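Local coordinates for reducing-end xylose-releasing exo-oligoxylanase Rex8A (Paenibacillus barcinonensis, PDB 6SUD), which hydrolyses short linear and branched xylooligosaccharides, acting as an exo-oligoxylanase that releases xylose from their reducing ends, at residues Y197-P200 with H201-L205; R226-L229 with R230-C233; Q286-Q289 with S290-I293. The protein carries 1 engineered substitution. One frame throughout, in Å; residues are numbered along the deposited sequence.

Contact 1 (Y197-P200 with H201-L205); sequences YHLP and HFYEL. With XYP (beta-D-xylopyranose), chain K.
Leu199 and Tyr203 hold each other by two hydrogen bonds at the start of helix 200-209, with Leu199 as N-cap. The first is a helical backbone bond: Tyr203 N gives to Leu199 O at 3.2 Å, and the same oxygen also accepts from Phe202 N. The second runs the other way, from Leu199 N to Tyr203 OH at 3.0 Å and nearly straight (162°). The tyrosine ring thus folds back over the cap, and Leu199 O sits 3.2 Å above the centre of one ring face. Tyr203 OH is also hydrogen-bonded to Glu131 of helix 127-144, which ties the cap to a neighbouring helix.

The side chains of Leu199 and Phe202 make an apolar contact side by side, CD1 of the leucine 3.4 Å from CD2 of the phenylalanine. His201, its CG between the backbone N and carbonyl carbon (chi1 48°), turns its ring back toward the cap. Its CE1 comes to 3.7 Å from Leu199 CA, while NE2 is hydrogen-bonded to a glycerol.

The loop ahead of the helix lines the xylose pocket. There Tyr197 meets the sugar through its phenol end, with OH 3.6 Å from C3 of the xylose.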
ATOM      1  N   TYR A 197      -3.094  -1.968  -6.690  1.00  7.05           N
ATOM      2  CA  TYR A 197      -1.632  -2.166  -6.885  1.00  7.30           C
ATOM      3  C   TYR A 197      -0.986  -0.952  -7.567  1.00  7.40           C
ATOM      4  O   TYR A 197       0.260  -0.910  -7.610  1.00  7.47           O
ATOM      5  CB  TYR A 197      -1.371  -3.404  -7.746  1.00  7.67           C
ATOM      6  CG  TYR A 197      -1.616  -4.751  -7.111  1.00  7.68           C
ATOM      7  CD1 TYR A 197      -2.296  -4.915  -5.916  1.00  8.15           C
ATOM      8  CD2 TYR A 197      -1.182  -5.895  -7.754  1.00  8.02           C
ATOM      9  CE1 TYR A 197      -2.513  -6.173  -5.374  1.00  8.54           C
ATOM     10  CE2 TYR A 197      -1.390  -7.161  -7.232  1.00  8.27           C
ATOM     11  CZ  TYR A 197      -2.066  -7.307  -6.033  1.00  8.55           C
ATOM     12  OH  TYR A 197      -2.263  -8.561  -5.507  1.00  9.16           O
ATOM     13  N   HIS A 198      -1.775  -0.023  -8.115  1.00  7.06           N
ATOM     14  CA  HIS A 198      -1.275   1.120  -8.926  1.00  7.02           C
ATOM     15  C   HIS A 198      -0.856   2.273  -8.019  1.00  7.05           C
ATOM     16  O   HIS A 198      -1.720   2.907  -7.403  1.00  6.85           O
ATOM     17  CB  HIS A 198      -2.303   1.569  -9.971  1.00  6.84           C
ATOM     18  CG  HIS A 198      -2.495   0.545 -11.029  1.00  6.72           C
ATOM     19  ND1 HIS A 198      -2.016   0.703 -12.326  1.00  6.76           N
ATOM     20  CD2 HIS A 198      -3.020  -0.701 -10.958  1.00  6.64           C
ATOM     21  CE1 HIS A 198      -2.307  -0.389 -13.006  1.00  6.75           C
ATOM     22  NE2 HIS A 198      -2.943  -1.254 -12.188  1.00  6.60           N
ATOM     23  N   LEU A 199       0.444   2.542  -7.999  1.00  7.39           N
ATOM     24  CA  LEU A 199       1.064   3.537  -7.097  1.00  7.55           C
ATOM     25  C   LEU A 199       1.847   4.521  -7.948  1.00  7.72           C
ATOM     26  O   LEU A 199       3.077   4.541  -7.896  1.00  7.39           O
ATOM     27  CB  LEU A 199       1.989   2.830  -6.107  1.00  7.72           C
ATOM     28  CG  LEU A 199       1.394   1.688  -5.294  1.00  7.74           C
ATOM     29  CD1 LEU A 199       2.487   1.060  -4.467  1.00  7.93           C
ATOM     30  CD2 LEU A 199       0.268   2.144  -4.388  1.00  7.85           C
ATOM     31  N   PRO A 200       1.164   5.368  -8.741  1.00  8.03           N
ATOM     32  CA  PRO A 200       1.843   6.306  -9.637  1.00  8.18           C
ATOM     33  C   PRO A 200       2.889   7.166  -8.918  1.00  8.46           C
ATOM     34  O   PRO A 200       3.906   7.468  -9.500  1.00  9.10           O
ATOM     35  CB  PRO A 200       0.686   7.139 -10.222  1.00  8.35           C
ATOM     36  CG  PRO A 200      -0.472   6.868  -9.280  1.00  8.10           C
ATOM     37  CD  PRO A 200      -0.290   5.422  -8.896  1.00  8.07           C
ATOM     38  N   HIS A 201       2.591   7.558  -7.686  1.00  8.31           N
ATOM     39  CA  HIS A 201       3.493   8.344  -6.812  1.00  8.14           C
ATOM     40  C   HIS A 201       4.784   7.590  -6.494  1.00  8.06           C
ATOM     41  O   HIS A 201       5.832   8.271  -6.385  1.00  8.59           O
ATOM     42  CB  HIS A 201       2.761   8.794  -5.547  1.00  8.00           C
ATOM     43  CG  HIS A 201       1.996   7.743  -4.829  1.00  8.11           C
ATOM     44  ND1 HIS A 201       1.041   6.962  -5.447  1.00  8.29           N
ATOM     45  CD2 HIS A 201       1.964   7.409  -3.522  1.00  8.26           C
ATOM     46  CE1 HIS A 201       0.496   6.159  -4.550  1.00  8.45           C
ATOM     47  NE2 HIS A 201       1.043   6.411  -3.368  1.00  8.26           N
ATOM     48  N   PHE A 202       4.775   6.263  -6.364  1.00  7.74           N
ATOM     49  CA  PHE A 202       6.050   5.517  -6.159  1.00  8.02           C
ATOM     50  C   PHE A 202       6.798   5.459  -7.496  1.00  8.18           C
ATOM     51  O   PHE A 202       8.030   5.505  -7.492  1.00  8.21           O
ATOM     52  CB  PHE A 202       5.841   4.085  -5.655  1.00  7.97           C
ATOM     53  CG  PHE A 202       5.353   3.946  -4.234  1.00  8.09           C
ATOM     54  CD1 PHE A 202       4.927   5.044  -3.512  1.00  8.28           C
ATOM     55  CD2 PHE A 202       5.334   2.701  -3.605  1.00  8.31           C
ATOM     56  CE1 PHE A 202       4.469   4.894  -2.216  1.00  8.08           C
ATOM     57  CE2 PHE A 202       4.880   2.562  -2.303  1.00  7.92           C
ATOM     58  CZ  PHE A 202       4.444   3.655  -1.620  1.00  8.30           C
ATOM     59  N   TYR A 203       6.076   5.366  -8.613  1.00  8.50           N
ATOM     60  CA  TYR A 203       6.720   5.218  -9.945  1.00  8.41           C
ATOM     61  C   TYR A 203       7.465   6.521 -10.257  1.00  9.66           C
ATOM     62  O   TYR A 203       8.558   6.444 -10.840  1.00  9.77           O
ATOM     63  CB  TYR A 203       5.747   4.765 -11.035  1.00  8.13           C
ATOM     64  CG  TYR A 203       4.840   3.625 -10.640  1.00  7.74           C
ATOM     65  CD1 TYR A 203       5.211   2.703  -9.676  1.00  7.44           C
ATOM     66  CD2 TYR A 203       3.593   3.482 -11.221  1.00  7.42           C
ATOM     67  CE1 TYR A 203       4.354   1.691  -9.278  1.00  7.57           C
ATOM     68  CE2 TYR A 203       2.743   2.457 -10.866  1.00  7.44           C
ATOM     69  CZ  TYR A 203       3.114   1.564  -9.875  1.00  7.63           C
ATOM     70  OH  TYR A 203       2.259   0.584  -9.467  1.00  7.45           O
ATOM     71  N   GLU A 204       6.926   7.678  -9.862  1.00 10.38           N
ATOM     72  CA  GLU A 204       7.637   8.979  -9.987  1.00 11.26           C
ATOM     73  C   GLU A 204       9.006   8.899  -9.311  1.00 10.97           C
ATOM     74  O   GLU A 204       9.977   9.426  -9.884  1.00 11.50           O
ATOM     75  CB  GLU A 204       6.871  10.110  -9.314  1.00 12.19           C
ATOM     76  CG  GLU A 204       5.610  10.483 -10.040  1.00 13.30           C
ATOM     77  CD  GLU A 204       5.777  11.324 -11.290  1.00 14.59           C
ATOM     78  OE1 GLU A 204       6.933  11.531 -11.733  1.00 16.50           O
ATOM     79  OE2 GLU A 204       4.745  11.797 -11.797  1.00 16.28           O
ATOM     80  N   LEU A 205       9.062   8.312  -8.115  1.00 10.12           N
ATOM     81  CA  LEU A 205      10.315   8.179  -7.325  1.00  9.68           C
ATOM     82  C   LEU A 205      11.203   7.076  -7.909  1.00  9.36           C
ATOM     83  O   LEU A 205      12.436   7.232  -7.884  1.00  9.18           O
ATOM     84  CB  LEU A 205       9.933   7.947  -5.864  1.00  9.56           C
ATOM     85  CG  LEU A 205       9.171   9.119  -5.256  1.00  9.37           C
ATOM     86  CD1 LEU A 205       8.849   8.883  -3.790  1.00  9.29           C
ATOM     87  CD2 LEU A 205       9.946  10.414  -5.423  1.00  9.68           C
TER
HETATM   88  O1  XYP K 509      -4.347 -11.719  -0.051  1.00 33.54           O
HETATM   89  C1  XYP K 509      -3.319 -11.033  -0.800  1.00 33.01           C
HETATM   90  C2  XYP K 509      -3.626  -9.555  -1.057  1.00 32.64           C
HETATM   91  C3  XYP K 509      -2.578  -8.905  -1.953  1.00 33.02           C
HETATM   92  C4  XYP K 509      -1.234  -9.592  -1.741  1.00 33.02           C
HETATM   93  C5  XYP K 509      -1.154 -10.101  -0.306  1.00 33.12           C
HETATM   94  O2  XYP K 509      -4.937  -9.377  -1.606  1.00 31.97           O
HETATM   95  O3  XYP K 509      -2.552  -7.502  -1.645  1.00 32.04           O
HETATM   96  O4  XYP K 509      -1.120 -10.691  -2.648  1.00 34.38           O
HETATM   97  O5  XYP K 509      -2.112 -11.125  -0.043  1.00 33.72           O

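Contact 2 (R226-L229 with R230-C233); sequences RAYL and RTAC. With EDO (1,2-ethanediol), chain E.
Arg230 lies back along the helix over Ala227, one face of its guanidinium on the alanine CA, 3.5 Å above the plane and offset toward the rim. A bend at chi3 (-76°) turns the arginine chain this way, and NH2 comes within 3.7 Å of Ala227 CB. The polar end has its main partner beyond the two segments, since NH1 forms a salt bridge with Asp283. Arg226, one turn earlier, extends from CG to NE in another direction and makes a salt bridge with Asp276. The two positive groups have different carboxylate partners, and Arg226 NE is 6.8 Å from Arg230 NH1.

Tyr228 projects from a different side of the helix. Its ring reaches out to stack on His198, while its hydroxyl bonds to Asn245 O. The in-plane edge of the ring receives an ethanediol molecule, probably from the crystallisation liquor, whose C1 is 3.4 Å from Tyr228 CD1.

These side chains belong to the C-terminal turns of helix 215-232, where Cys233 is the first residue to leave helical geometry. Here Tyr228 O accepts three hydrogen bonds. Ala232 N approaches nearly along the C=O axis, whereas Thr231 N comes from 59° out of the carbonyl plane. The third donor is Thr231 OG1, 2.6 Å from Tyr228 O and on an in-plane lone pair. A chi1 of 69° sets OG1 between the backbone N and carbonyl carbon of Thr231, within bonding distance of Tyr228 O. The same hydroxyl accepts a bond from ethanediol O1 at 2.8 Å. Finally, Cys233 N closes the last turn on Leu229 O at 3.2 Å.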
ATOM      1  N   ARG A 226      -1.970   6.730 -13.589  1.00  8.96           N
ATOM      2  CA  ARG A 226      -2.950   7.807 -13.295  1.00  9.19           C
ATOM      3  C   ARG A 226      -4.125   7.662 -14.268  1.00  9.14           C
ATOM      4  O   ARG A 226      -5.278   7.703 -13.814  1.00  8.64           O
ATOM      5  CB  ARG A 226      -2.322   9.198 -13.375  1.00  9.47           C
ATOM      6  CG  ARG A 226      -1.177   9.416 -12.395  1.00  9.67           C
ATOM      7  CD  ARG A 226      -0.864  10.871 -12.118  1.00 10.06           C
ATOM      8  NE  ARG A 226       0.113  10.979 -11.043  1.00 10.21           N
ATOM      9  CZ  ARG A 226       1.425  11.092 -11.233  1.00 10.32           C
ATOM     10  NH1 ARG A 226       1.913  11.163 -12.461  1.00 11.05           N
ATOM     11  NH2 ARG A 226       2.242  11.154 -10.202  1.00 10.89           N
ATOM     12  N   ALA A 227      -3.839   7.500 -15.560  1.00  9.25           N
ATOM     13  CA  ALA A 227      -4.863   7.269 -16.601  1.00  9.20           C
ATOM     14  C   ALA A 227      -5.697   6.041 -16.252  1.00  9.22           C
ATOM     15  O   ALA A 227      -6.911   6.125 -16.389  1.00  9.41           O
ATOM     16  CB  ALA A 227      -4.243   7.067 -17.962  1.00  9.72           C
ATOM     17  N   TYR A 228      -5.044   4.939 -15.867  1.00  8.81           N
ATOM     18  CA  TYR A 228      -5.694   3.648 -15.548  1.00  8.86           C
ATOM     19  C   TYR A 228      -6.694   3.808 -14.401  1.00  8.93           C
ATOM     20  O   TYR A 228      -7.852   3.370 -14.546  1.00  8.35           O
ATOM     21  CB  TYR A 228      -4.679   2.588 -15.135  1.00  8.73           C
ATOM     22  CG  TYR A 228      -5.299   1.241 -14.892  1.00  8.74           C
ATOM     23  CD1 TYR A 228      -5.810   0.527 -15.951  1.00  8.74           C
ATOM     24  CD2 TYR A 228      -5.405   0.681 -13.624  1.00  8.84           C
ATOM     25  CE1 TYR A 228      -6.386  -0.714 -15.784  1.00  8.81           C
ATOM     26  CE2 TYR A 228      -5.960  -0.577 -13.438  1.00  8.85           C
ATOM     27  CZ  TYR A 228      -6.464  -1.273 -14.528  1.00  9.02           C
ATOM     28  OH  TYR A 228      -7.029  -2.507 -14.428  1.00  9.31           O
ATOM     29  N   LEU A 229      -6.310   4.461 -13.314  1.00  9.17           N
ATOM     30  CA  LEU A 229      -7.289   4.656 -12.198  1.00  9.75           C
ATOM     31  C   LEU A 229      -8.458   5.513 -12.658  1.00 10.16           C
ATOM     32  O   LEU A 229      -9.540   5.297 -12.142  1.00  8.98           O
ATOM     33  CB  LEU A 229      -6.638   5.254 -10.954  1.00 10.20           C
ATOM     34  CG  LEU A 229      -5.504   4.376 -10.448  1.00 10.61           C
ATOM     35  CD1 LEU A 229      -4.534   5.140  -9.580  1.00 10.91           C
ATOM     36  CD2 LEU A 229      -6.043   3.125  -9.789  1.00 11.16           C
ATOM     37  N   ARG A 230      -8.276   6.427 -13.615  1.00 10.58           N
ATOM     38  CA  ARG A 230      -9.451   7.182 -14.142  1.00 12.69           C
ATOM     39  C   ARG A 230     -10.425   6.209 -14.824  1.00 13.14           C
ATOM     40  O   ARG A 230     -11.600   6.541 -14.850  1.00 14.71           O
ATOM     41  CB  ARG A 230      -9.026   8.298 -15.102  1.00 13.33           C
ATOM     42  CG  ARG A 230      -8.150   9.360 -14.450  1.00 14.16           C
ATOM     43  CD  ARG A 230      -8.037  10.651 -15.245  1.00 15.97           C
ATOM     44  NE  ARG A 230      -7.146  10.549 -16.400  1.00 17.09           N
ATOM     45  CZ  ARG A 230      -5.822  10.723 -16.368  1.00 18.60           C
ATOM     46  NH1 ARG A 230      -5.205  10.985 -15.228  1.00 18.81           N
ATOM     47  NH2 ARG A 230      -5.111  10.620 -17.478  1.00 18.16           N
ATOM     48  N   THR A 231      -9.958   5.084 -15.381  1.00 13.44           N
ATOM     49  CA  THR A 231     -10.800   4.087 -16.108  1.00 13.61           C
ATOM     50  C   THR A 231     -11.378   3.042 -15.152  1.00 13.17           C
ATOM     51  O   THR A 231     -12.471   2.519 -15.464  1.00 15.03           O
ATOM     52  CB  THR A 231     -10.044   3.382 -17.245  1.00 14.43           C
ATOM     53  OG1 THR A 231      -9.050   2.520 -16.682  1.00 14.24           O
ATOM     54  CG2 THR A 231      -9.424   4.366 -18.212  1.00 15.25           C
ATOM     55  N   ALA A 232     -10.708   2.746 -14.031  1.00 12.40           N
ATOM     56  CA  ALA A 232     -11.126   1.665 -13.103  1.00 11.41           C
ATOM     57  C   ALA A 232     -12.165   2.176 -12.111  1.00 11.03           C
ATOM     58  O   ALA A 232     -12.978   1.353 -11.641  1.00 12.41           O
ATOM     59  CB  ALA A 232      -9.945   1.093 -12.359  1.00 11.34           C
ATOM     60  N   CYS A 233     -12.126   3.458 -11.759  1.00 10.30           N
ATOM     61  CA  CYS A 233     -13.013   3.978 -10.683  1.00 10.14           C
ATOM     62  C   CYS A 233     -14.379   4.378 -11.240  1.00  9.81           C
ATOM     63  O   CYS A 233     -14.418   5.111 -12.228  1.00 10.94           O
ATOM     64  CB  CYS A 233     -12.389   5.174  -9.994  1.00 10.33           C
ATOM     65  SG  CYS A 233     -10.920   4.708  -9.056  1.00 10.55           S
TER
HETATM   66  C1  EDO E 503      -6.355   1.379 -19.204  1.00 16.99           C
HETATM   67  O1  EDO E 503      -7.708   1.719 -19.017  1.00 16.22           O
HETATM   68  C2  EDO E 503      -5.401   2.454 -18.975  1.00 16.70           C
HETATM   69  O2  EDO E 503      -5.901   3.767 -19.136  1.00 16.97           O

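Contact 3 (Q286-Q289 with S290-I293); sequences QVQQ and SNRI
Ser290 gives two hydrogen bonds to Gln286 O, and their geometry shows how one oxygen takes both. Ser290 N is 2.9 Å from Gln286 O and Ser290 OG is 2.8 Å from it; the two donors arrive from opposite faces of the carbonyl plane. With OG beside the backbone N (chi1 -57°), the buried serine hydroxyl is satisfied inside its own helix.

Three of the four side-chain amides have their main partner outside the segments: Gln286 NE2 with Asp276, Gln289 NE2 with Gly238 O and Asn291 ND2 with Asp337. Asn291 ND2 adds only a weak bond to Gln288 OE1 at 3.4 Å, across amide planes 72° apart. Gln289 OE1 accepts from a water at 2.6 Å. That water also accepts from Arg292 NH1 at 3.0 Å, bridging the two side chains. The Arg292 guanidinium turns one face to Gln288 CB, 4.0 Å above the plane.

Backbone pairs Val287-Asn291, Gln288-Arg292 and Gln289-Ile293 complete the i to i+4 ladder; the last is nearly straight, with 170° at the hydrogen of Ile293 N. Regular alpha-helix, with a serine hydroxyl folded back onto the carbonyl four residues earlier, describes this part of helix 285-297 in the (alpha/alpha)6-barrel fold of family 8.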
ATOM      1  N   GLN A 286      -8.344  13.578  -9.278  1.00 10.09           N
ATOM      2  CA  GLN A 286      -8.106  12.889  -7.983  1.00  9.43           C
ATOM      3  C   GLN A 286      -8.959  13.538  -6.886  1.00  9.19           C
ATOM      4  O   GLN A 286      -9.506  12.813  -6.012  1.00  8.40           O
ATOM      5  CB  GLN A 286      -6.609  12.858  -7.666  1.00  9.71           C
ATOM      6  CG  GLN A 286      -5.836  11.961  -8.625  1.00  9.68           C
ATOM      7  CD  GLN A 286      -4.357  11.899  -8.338  1.00 10.13           C
ATOM      8  OE1 GLN A 286      -3.792  12.763  -7.661  1.00 10.83           O
ATOM      9  NE2 GLN A 286      -3.715  10.878  -8.889  1.00 10.66           N
ATOM     10  N   VAL A 287      -9.130  14.856  -6.957  1.00  8.76           N
ATOM     11  CA  VAL A 287      -9.959  15.607  -5.971  1.00  8.98           C
ATOM     12  C   VAL A 287     -11.404  15.131  -6.105  1.00  8.74           C
ATOM     13  O   VAL A 287     -12.003  14.827  -5.096  1.00  8.14           O
ATOM     14  CB  VAL A 287      -9.792  17.124  -6.160  1.00  8.97           C
ATOM     15  CG1 VAL A 287     -10.801  17.934  -5.363  1.00  8.81           C
ATOM     16  CG2 VAL A 287      -8.367  17.552  -5.827  1.00  8.84           C
ATOM     17  N   GLN A 288     -11.922  15.021  -7.332  1.00  9.46           N
ATOM     18  CA  GLN A 288     -13.332  14.626  -7.576  1.00  9.82           C
ATOM     19  C   GLN A 288     -13.526  13.157  -7.174  1.00  9.06           C
ATOM     20  O   GLN A 288     -14.522  12.882  -6.499  1.00  8.92           O
ATOM     21  CB  GLN A 288     -13.743  14.984  -9.009  1.00 10.28           C
ATOM     22  CG  GLN A 288     -13.625  16.480  -9.317  1.00 11.06           C
ATOM     23  CD  GLN A 288     -14.238  17.404  -8.289  1.00 11.61           C
ATOM     24  OE1 GLN A 288     -15.240  17.078  -7.643  1.00 14.65           O
ATOM     25  NE2 GLN A 288     -13.638  18.566  -8.099  1.00 11.81           N
ATOM     26  N   GLN A 289     -12.593  12.267  -7.526  1.00  9.10           N
ATOM     27  CA  GLN A 289     -12.608  10.837  -7.133  1.00  9.41           C
ATOM     28  C   GLN A 289     -12.686  10.744  -5.607  1.00  9.06           C
ATOM     29  O   GLN A 289     -13.519   9.999  -5.105  1.00  8.79           O
ATOM     30  CB  GLN A 289     -11.374  10.094  -7.650  1.00  9.81           C
ATOM     31  CG  GLN A 289     -11.139   8.746  -6.983  1.00 10.20           C
ATOM     32  CD  GLN A 289     -12.255   7.758  -7.192  1.00 10.53           C
ATOM     33  OE1 GLN A 289     -13.049   7.871  -8.124  1.00 11.05           O
ATOM     34  NE2 GLN A 289     -12.331   6.780  -6.300  1.00 10.66           N
ATOM     35  N   SER A 290     -11.840  11.488  -4.893  1.00  8.72           N
ATOM     36  CA  SER A 290     -11.848  11.514  -3.410  1.00  8.63           C
ATOM     37  C   SER A 290     -13.210  12.011  -2.888  1.00  8.43           C
ATOM     38  O   SER A 290     -13.745  11.381  -1.974  1.00  8.19           O
ATOM     39  CB  SER A 290     -10.684  12.307  -2.892  1.00  8.71           C
ATOM     40  OG  SER A 290      -9.466  11.766  -3.397  1.00  9.10           O
ATOM     41  N   ASN A 291     -13.748  13.103  -3.420  1.00  8.18           N
ATOM     42  CA  ASN A 291     -15.082  13.641  -3.020  1.00  8.92           C
ATOM     43  C   ASN A 291     -16.174  12.568  -3.217  1.00  8.94           C
ATOM     44  O   ASN A 291     -17.088  12.480  -2.370  1.00  8.65           O
ATOM     45  CB  ASN A 291     -15.430  14.913  -3.802  1.00  9.04           C
ATOM     46  CG  ASN A 291     -14.544  16.097  -3.465  1.00  8.92           C
ATOM     47  OD1 ASN A 291     -13.914  16.134  -2.417  1.00  9.73           O
ATOM     48  ND2 ASN A 291     -14.492  17.084  -4.338  1.00  9.09           N
ATOM     49  N   ARG A 292     -16.119  11.825  -4.327  1.00  9.13           N
ATOM     50  CA  ARG A 292     -17.169  10.850  -4.725  1.00  9.84           C
ATOM     51  C   ARG A 292     -17.202   9.699  -3.740  1.00  9.53           C
ATOM     52  O   ARG A 292     -18.302   9.403  -3.222  1.00  8.82           O
ATOM     53  CB  ARG A 292     -16.940  10.248  -6.113  1.00 10.46           C
ATOM     54  CG  ARG A 292     -17.282  11.217  -7.218  1.00 11.00           C
ATOM     55  CD  ARG A 292     -17.362  10.627  -8.604  1.00 11.80           C
ATOM     56  NE  ARG A 292     -17.469  11.782  -9.498  1.00 11.83           N
ATOM     57  CZ  ARG A 292     -16.593  12.143 -10.435  1.00 12.67           C
ATOM     58  NH1 ARG A 292     -15.510  11.420 -10.676  1.00 13.01           N
ATOM     59  NH2 ARG A 292     -16.824  13.219 -11.164  1.00 12.47           N
ATOM     60  N   ILE A 293     -16.048   9.088  -3.481  1.00  9.86           N
ATOM     61  CA  ILE A 293     -16.045   7.913  -2.565  1.00 10.60           C
ATOM     62  C   ILE A 293     -16.457   8.385  -1.170  1.00 10.00           C
ATOM     63  O   ILE A 293     -17.217   7.655  -0.536  1.00 10.19           O
ATOM     64  CB  ILE A 293     -14.728   7.119  -2.602  1.00 11.31           C
ATOM     65  CG1 ILE A 293     -14.983   5.683  -2.137  1.00 12.57           C
ATOM     66  CG2 ILE A 293     -13.621   7.818  -1.834  1.00 11.55           C
ATOM     67  CD1 ILE A 293     -13.776   4.770  -2.190  1.00 13.41           C
TER
HETATM   68  O   HOH W   1     -14.826   8.571  -9.938  1.00  7.44           O

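The three contacts form a chain of neighbours: the centres of contacts 1, 2 and 3 lie about 10, 17 and 19 Å from the centre of the chain. Contacts 1 and 2 touch directly: Glu204 OE2 and Arg226 NH1 form a 3.0 Å salt bridge, and Pro200 CB lies 3.7 Å from Arg226 CG. Contact 2 meets contact 3 through Cys233 CB and Gln289 OE1, 3.3 Å apart, whereas contacts 1 and 3 do not touch. Of the three, contact 1 alone touches the sugar, through Tyr197, whose side chain is also about 4 Å from that of Asp265, the inferred proton acceptor. In contact 2, the Leu229 side chain is about 11 Å from that of Asp265; contact 3 lies away from the annotated sites.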